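Local coordinates for outer surface protein (Bacillus cereus ATCC 14579, PDB 1X7F) that is of unknown function but is probably a 6-phospho-N-acetylmuramidase that hydrolyses MurNAc-6-phosphate-containing disaccharides in cell-wall recycling, at residues Leu229-Thr241 and Ala365-Ala377. Numbering follows the deposited sequence.
Sequences LPIEVQAKHLWAT and AEEELFLLDYVGA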
loop_
_atom_site.group_PDB
_atom_site.type_symbol
_atom_site.label_atom_id
_atom_site.label_comp_id
_atom_site.label_asym_id
_atom_site.label_seq_id
_atom_site.Cartn_x
_atom_site.Cartn_y
_atom_site.Cartn_z
ATOM N N LEU A 229 -7.597 0.477 10.228
ATOM C CA LEU A 229 -8.112 -0.152 9.006
ATOM C C LEU A 229 -7.488 -1.535 8.875
ATOM O O LEU A 229 -6.362 -1.718 9.374
ATOM C CB LEU A 229 -7.723 0.660 7.770
ATOM C CG LEU A 229 -8.509 1.872 7.283
ATOM C CD1 LEU A 229 -7.909 2.302 5.949
ATOM C CD2 LEU A 229 -9.978 1.530 7.111
ATOM N N PRO A 230 -8.188 -2.497 8.229
ATOM C CA PRO A 230 -7.599 -3.800 7.945
ATOM C C PRO A 230 -6.283 -3.663 7.196
ATOM O O PRO A 230 -6.137 -2.770 6.354
ATOM C CB PRO A 230 -8.664 -4.494 7.081
ATOM C CG PRO A 230 -9.955 -3.906 7.551
ATOM C CD PRO A 230 -9.599 -2.449 7.790
ATOM N N ILE A 231 -5.342 -4.548 7.518
ATOM C CA ILE A 231 -3.958 -4.398 7.087
ATOM C C ILE A 231 -3.881 -4.370 5.551
ATOM O O ILE A 231 -3.171 -3.547 4.985
ATOM C CB ILE A 231 -3.042 -5.487 7.751
ATOM C CG1 ILE A 231 -1.563 -5.057 7.707
ATOM C CG2 ILE A 231 -3.266 -6.920 7.139
ATOM C CD1 ILE A 231 -0.601 -6.099 8.273
ATOM N N GLU A 232 -4.680 -5.212 4.898
ATOM C CA GLU A 232 -4.667 -5.324 3.442
ATOM C C GLU A 232 -5.317 -4.114 2.772
ATOM O O GLU A 232 -4.981 -3.778 1.633
ATOM C CB GLU A 232 -5.307 -6.654 2.973
ATOM C CG GLU A 232 -6.832 -6.699 3.011
ATOM C CD GLU A 232 -7.413 -7.056 4.373
ATOM O OE1 GLU A 232 -8.638 -7.270 4.426
ATOM O OE2 GLU A 232 -6.679 -7.133 5.392
ATOM N N VAL A 233 -6.230 -3.458 3.484
ATOM C CA VAL A 233 -6.877 -2.231 2.996
ATOM C C VAL A 233 -5.891 -1.049 3.000
ATOM O O VAL A 233 -5.803 -0.304 2.031
ATOM C CB VAL A 233 -8.187 -1.933 3.787
ATOM C CG1 VAL A 233 -8.832 -0.634 3.331
ATOM C CG2 VAL A 233 -9.168 -3.116 3.601
ATOM N N GLN A 234 -5.131 -0.914 4.078
ATOM C CA GLN A 234 -4.004 0.011 4.121
ATOM C C GLN A 234 -3.048 -0.118 2.928
ATOM O O GLN A 234 -2.686 0.882 2.324
ATOM C CB GLN A 234 -3.214 -0.185 5.419
ATOM C CG GLN A 234 -4.008 -0.054 6.701
ATOM C CD GLN A 234 -3.153 -0.390 7.919
ATOM O OE1 GLN A 234 -3.500 -1.262 8.725
ATOM N NE2 GLN A 234 -2.045 0.297 8.054
ATOM N N ALA A 235 -2.653 -1.349 2.589
ATOM C CA ALA A 235 -1.755 -1.608 1.461
ATOM C C ALA A 235 -2.395 -1.260 0.122
ATOM O O ALA A 235 -1.767 -0.623 -0.730
ATOM C CB ALA A 235 -1.285 -3.054 1.466
ATOM N N LYS A 236 -3.639 -1.689 -0.063
ATOM C CA LYS A 236 -4.432 -1.323 -1.231
ATOM C C LYS A 236 -4.431 0.190 -1.402
ATOM O O LYS A 236 -4.188 0.700 -2.489
ATOM C CB LYS A 236 -5.889 -1.815 -1.094
ATOM C CG LYS A 236 -6.128 -3.303 -1.388
ATOM C CD LYS A 236 -7.635 -3.646 -1.216
ATOM C CE LYS A 236 -7.892 -5.128 -1.381
ATOM N NZ LYS A 236 -9.316 -5.436 -1.674
ATOM N N HIS A 237 -4.696 0.911 -0.318
ATOM C CA HIS A 237 -4.768 2.352 -0.396
ATOM C C HIS A 237 -3.443 2.987 -0.850
ATOM O O HIS A 237 -3.427 3.752 -1.820
ATOM C CB HIS A 237 -5.264 2.933 0.925
ATOM C CG HIS A 237 -5.506 4.408 0.877
ATOM N ND1 HIS A 237 -5.596 5.182 2.012
ATOM C CD2 HIS A 237 -5.679 5.250 -0.167
ATOM C CE1 HIS A 237 -5.815 6.437 1.672
ATOM N NE2 HIS A 237 -5.868 6.505 0.355
ATOM N N LEU A 238 -2.349 2.652 -0.177
ATOM C CA LEU A 238 -1.015 3.165 -0.542
ATOM C C LEU A 238 -0.647 2.963 -2.026
ATOM O O LEU A 238 -0.161 3.890 -2.684
ATOM C CB LEU A 238 0.062 2.564 0.372
ATOM C CG LEU A 238 0.002 2.947 1.858
ATOM C CD1 LEU A 238 1.131 2.297 2.626
ATOM C CD2 LEU A 238 0.044 4.450 2.035
ATOM N N TRP A 239 -0.888 1.763 -2.540
ATOM C CA TRP A 239 -0.629 1.461 -3.940
ATOM C C TRP A 239 -1.597 2.162 -4.879
ATOM O O TRP A 239 -1.201 2.556 -5.974
ATOM C CB TRP A 239 -0.627 -0.054 -4.212
ATOM C CG TRP A 239 0.604 -0.786 -3.713
ATOM C CD1 TRP A 239 1.905 -0.356 -3.776
ATOM C CD2 TRP A 239 0.649 -2.103 -3.139
ATOM N NE1 TRP A 239 2.745 -1.306 -3.243
ATOM C CE2 TRP A 239 2.004 -2.391 -2.849
ATOM C CE3 TRP A 239 -0.324 -3.074 -2.832
ATOM C CZ2 TRP A 239 2.410 -3.593 -2.255
ATOM C CZ3 TRP A 239 0.084 -4.271 -2.245
ATOM C CH2 TRP A 239 1.437 -4.506 -1.945
ATOM N N ALA A 240 -2.853 2.328 -4.461
ATOM C CA ALA A 240 -3.851 3.027 -5.300
ATOM C C ALA A 240 -3.576 4.524 -5.495
ATOM O O ALA A 240 -4.072 5.111 -6.444
ATOM C CB ALA A 240 -5.294 2.802 -4.775
ATOM N N THR A 241 -2.813 5.149 -4.595
ATOM C CA THR A 241 -2.450 6.570 -4.767
ATOM C C THR A 241 -1.596 6.763 -6.031
ATOM O O THR A 241 -1.570 7.843 -6.614
ATOM C CB THR A 241 -1.701 7.149 -3.528
ATOM O OG1 THR A 241 -0.483 6.426 -3.319
ATOM C CG2 THR A 241 -2.499 6.965 -2.209
ATOM N N ALA A 365 -17.319 -3.853 0.300
ATOM C CA ALA A 365 -17.066 -3.866 1.731
ATOM C C ALA A 365 -16.977 -2.433 2.258
ATOM O O ALA A 365 -16.341 -1.577 1.636
ATOM C CB ALA A 365 -15.777 -4.660 2.045
ATOM N N GLU A 366 -17.626 -2.193 3.396
ATOM C CA GLU A 366 -17.788 -0.854 3.966
ATOM C C GLU A 366 -16.446 -0.159 4.235
ATOM O O GLU A 366 -16.320 1.038 4.001
ATOM C CB GLU A 366 -18.611 -0.937 5.267
ATOM C CG GLU A 366 -19.185 0.394 5.754
ATOM C CD GLU A 366 -19.696 0.333 7.202
ATOM O OE1 GLU A 366 -19.989 1.410 7.789
ATOM O OE2 GLU A 366 -19.790 -0.791 7.772
ATOM N N GLU A 367 -15.464 -0.910 4.727
ATOM C CA GLU A 367 -14.138 -0.362 5.010
ATOM C C GLU A 367 -13.405 0.085 3.738
ATOM O O GLU A 367 -12.470 0.876 3.807
ATOM C CB GLU A 367 -13.293 -1.355 5.823
ATOM C CG GLU A 367 -12.967 -2.664 5.114
ATOM C CD GLU A 367 -14.049 -3.722 5.226
ATOM O OE1 GLU A 367 -15.179 -3.419 5.671
ATOM O OE2 GLU A 367 -13.759 -4.876 4.849
ATOM N N GLU A 368 -13.856 -0.406 2.587
ATOM C CA GLU A 368 -13.192 -0.126 1.295
ATOM C C GLU A 368 -13.893 0.916 0.418
ATOM O O GLU A 368 -13.465 1.157 -0.705
ATOM C CB GLU A 368 -12.994 -1.418 0.478
ATOM C CG GLU A 368 -11.974 -2.404 1.061
ATOM C CD GLU A 368 -11.607 -3.531 0.105
ATOM O OE1 GLU A 368 -11.989 -3.480 -1.092
ATOM O OE2 GLU A 368 -10.932 -4.495 0.544
ATOM N N LEU A 369 -14.952 1.545 0.921
ATOM C CA LEU A 369 -15.715 2.477 0.091
ATOM C C LEU A 369 -14.868 3.671 -0.348
ATOM O O LEU A 369 -15.036 4.172 -1.454
ATOM C CB LEU A 369 -17.013 2.957 0.789
ATOM C CG LEU A 369 -18.107 1.926 1.106
ATOM C CD1 LEU A 369 -19.331 2.609 1.677
ATOM C CD2 LEU A 369 -18.497 1.078 -0.099
ATOM N N PHE A 370 -13.971 4.136 0.521
ATOM C CA PHE A 370 -13.105 5.259 0.160
ATOM C C PHE A 370 -12.229 4.922 -1.077
ATOM O O PHE A 370 -11.777 5.814 -1.790
ATOM C CB PHE A 370 -12.240 5.664 1.358
ATOM C CG PHE A 370 -11.114 4.719 1.628
ATOM C CD1 PHE A 370 -9.848 4.965 1.101
ATOM C CD2 PHE A 370 -11.316 3.566 2.388
ATOM C CE1 PHE A 370 -8.809 4.086 1.334
ATOM C CE2 PHE A 370 -10.278 2.692 2.621
ATOM C CZ PHE A 370 -9.021 2.945 2.098
ATOM N N LEU A 371 -12.001 3.635 -1.319
ATOM C CA LEU A 371 -11.181 3.188 -2.437
ATOM C C LEU A 371 -11.806 3.494 -3.801
ATOM O O LEU A 371 -11.090 3.643 -4.783
ATOM C CB LEU A 371 -10.840 1.703 -2.307
ATOM C CG LEU A 371 -9.755 1.311 -1.300
ATOM C CD1 LEU A 371 -9.562 -0.200 -1.303
ATOM C CD2 LEU A 371 -8.409 2.043 -1.532
ATOM N N LEU A 372 -13.131 3.633 -3.833
ATOM C CA LEU A 372 -13.868 4.078 -5.021
ATOM C C LEU A 372 -13.378 5.398 -5.646
ATOM O O LEU A 372 -13.517 5.599 -6.862
ATOM C CB LEU A 372 -15.364 4.178 -4.710
ATOM C CG LEU A 372 -16.012 2.855 -4.305
ATOM C CD1 LEU A 372 -17.463 3.068 -3.828
ATOM C CD2 LEU A 372 -15.926 1.861 -5.474
ATOM N N ASP A 373 -12.799 6.274 -4.824
ATOM C CA ASP A 373 -12.253 7.538 -5.286
ATOM C C ASP A 373 -11.014 7.365 -6.177
ATOM O O ASP A 373 -10.632 8.287 -6.894
ATOM C CB ASP A 373 -11.893 8.426 -4.086
ATOM C CG ASP A 373 -13.115 8.835 -3.250
ATOM O OD1 ASP A 373 -14.279 8.642 -3.685
ATOM O OD2 ASP A 373 -12.988 9.365 -2.126
ATOM N N TYR A 374 -10.383 6.195 -6.115
ATOM C CA TYR A 374 -9.237 5.886 -6.970
ATOM C C TYR A 374 -9.626 5.268 -8.321
ATOM O O TYR A 374 -8.766 5.067 -9.185
ATOM C CB TYR A 374 -8.195 5.045 -6.200
ATOM C CG TYR A 374 -7.722 5.807 -4.995
ATOM C CD1 TYR A 374 -8.368 5.664 -3.767
ATOM C CD2 TYR A 374 -6.699 6.745 -5.101
ATOM C CE1 TYR A 374 -7.981 6.406 -2.663
ATOM C CE2 TYR A 374 -6.301 7.492 -3.996
ATOM C CZ TYR A 374 -6.955 7.312 -2.785
ATOM O OH TYR A 374 -6.590 8.031 -1.687
ATOM N N VAL A 375 -10.918 4.981 -8.504
ATOM C CA VAL A 375 -11.430 4.599 -9.816
ATOM C C VAL A 375 -11.765 5.873 -10.584
ATOM O O VAL A 375 -12.891 6.359 -10.546
ATOM C CB VAL A 375 -12.670 3.647 -9.756
ATOM C CG1 VAL A 375 -13.022 3.157 -11.163
ATOM C CG2 VAL A 375 -12.414 2.455 -8.844
ATOM N N GLY A 376 -10.771 6.426 -11.268
ATOM C CA GLY A 376 -11.006 7.604 -12.090
ATOM C C GLY A 376 -11.366 7.266 -13.526
ATOM O O GLY A 376 -11.649 6.104 -13.868
ATOM N N ALA A 377 -11.354 8.300 -14.360
ATOM C CA ALA A 377 -11.584 8.176 -15.784
ATOM C C ALA A 377 -10.622 7.151 -16.400
ATOM O O ALA A 377 -9.412 7.334 -16.346
ATOM C CB ALA A 377 -11.425 9.544 -16.447
#
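His237 receives the edge of Phe370 on one face of its imidazole: Phe370 CE1 lies 3.3 Å from His237 CG, and the two planes stand at 73°, a T-shaped pair. Phe370 CB already points toward the helix, and with CG between the backbone N and the carbonyl carbon (chi1 75°) the ring edge is carried to the imidazole. Its CE2 and CZ edge also meets Val233, with CG1 3.7 Å from Phe370 CE2, while Leu229 and Phe370 point at each other from opposite directions, Leu229 CD1 ending 4.1 Å from Phe370 CZ, oblique to the ring. The Tyr374 hydroxyl meets the edge of the imidazole in its plane, although the two rings stand obliquely; His237 NE2 and Tyr374 OH share a somewhat bent hydrogen bond of 2.6 Å. His226 bonds ND1, so both imidazole nitrogens are held and the ring's rotation is fixed; Tyr183 is a second partner of the Tyr374 hydroxyl. Helix 231-240 packs on the outside of the parallel eight-stranded barrel of the N-terminal domain, against strands 201-204 and 246-249, and the 3-10 segment 366-374 belongs to the C-terminal domain, so this aromatic cluster is part of the interdomain interface. Along the same helix, Ala240 CB packs 3.9 Å from Tyr374 CG. Leu371 straddles Lys236 and His237, its CD2 3.8 Å from His237 CA. Extended beyond CG, Lys236 crosses Glu368 at about a right angle and its NZ forms a salt bridge of 2.9 Å to Glu368 OE2, on the syn side but 30° out of the carboxylate plane; the ammonium also bonds to Gln271 O, and Glu368 OE1 accepts from Lys273 N.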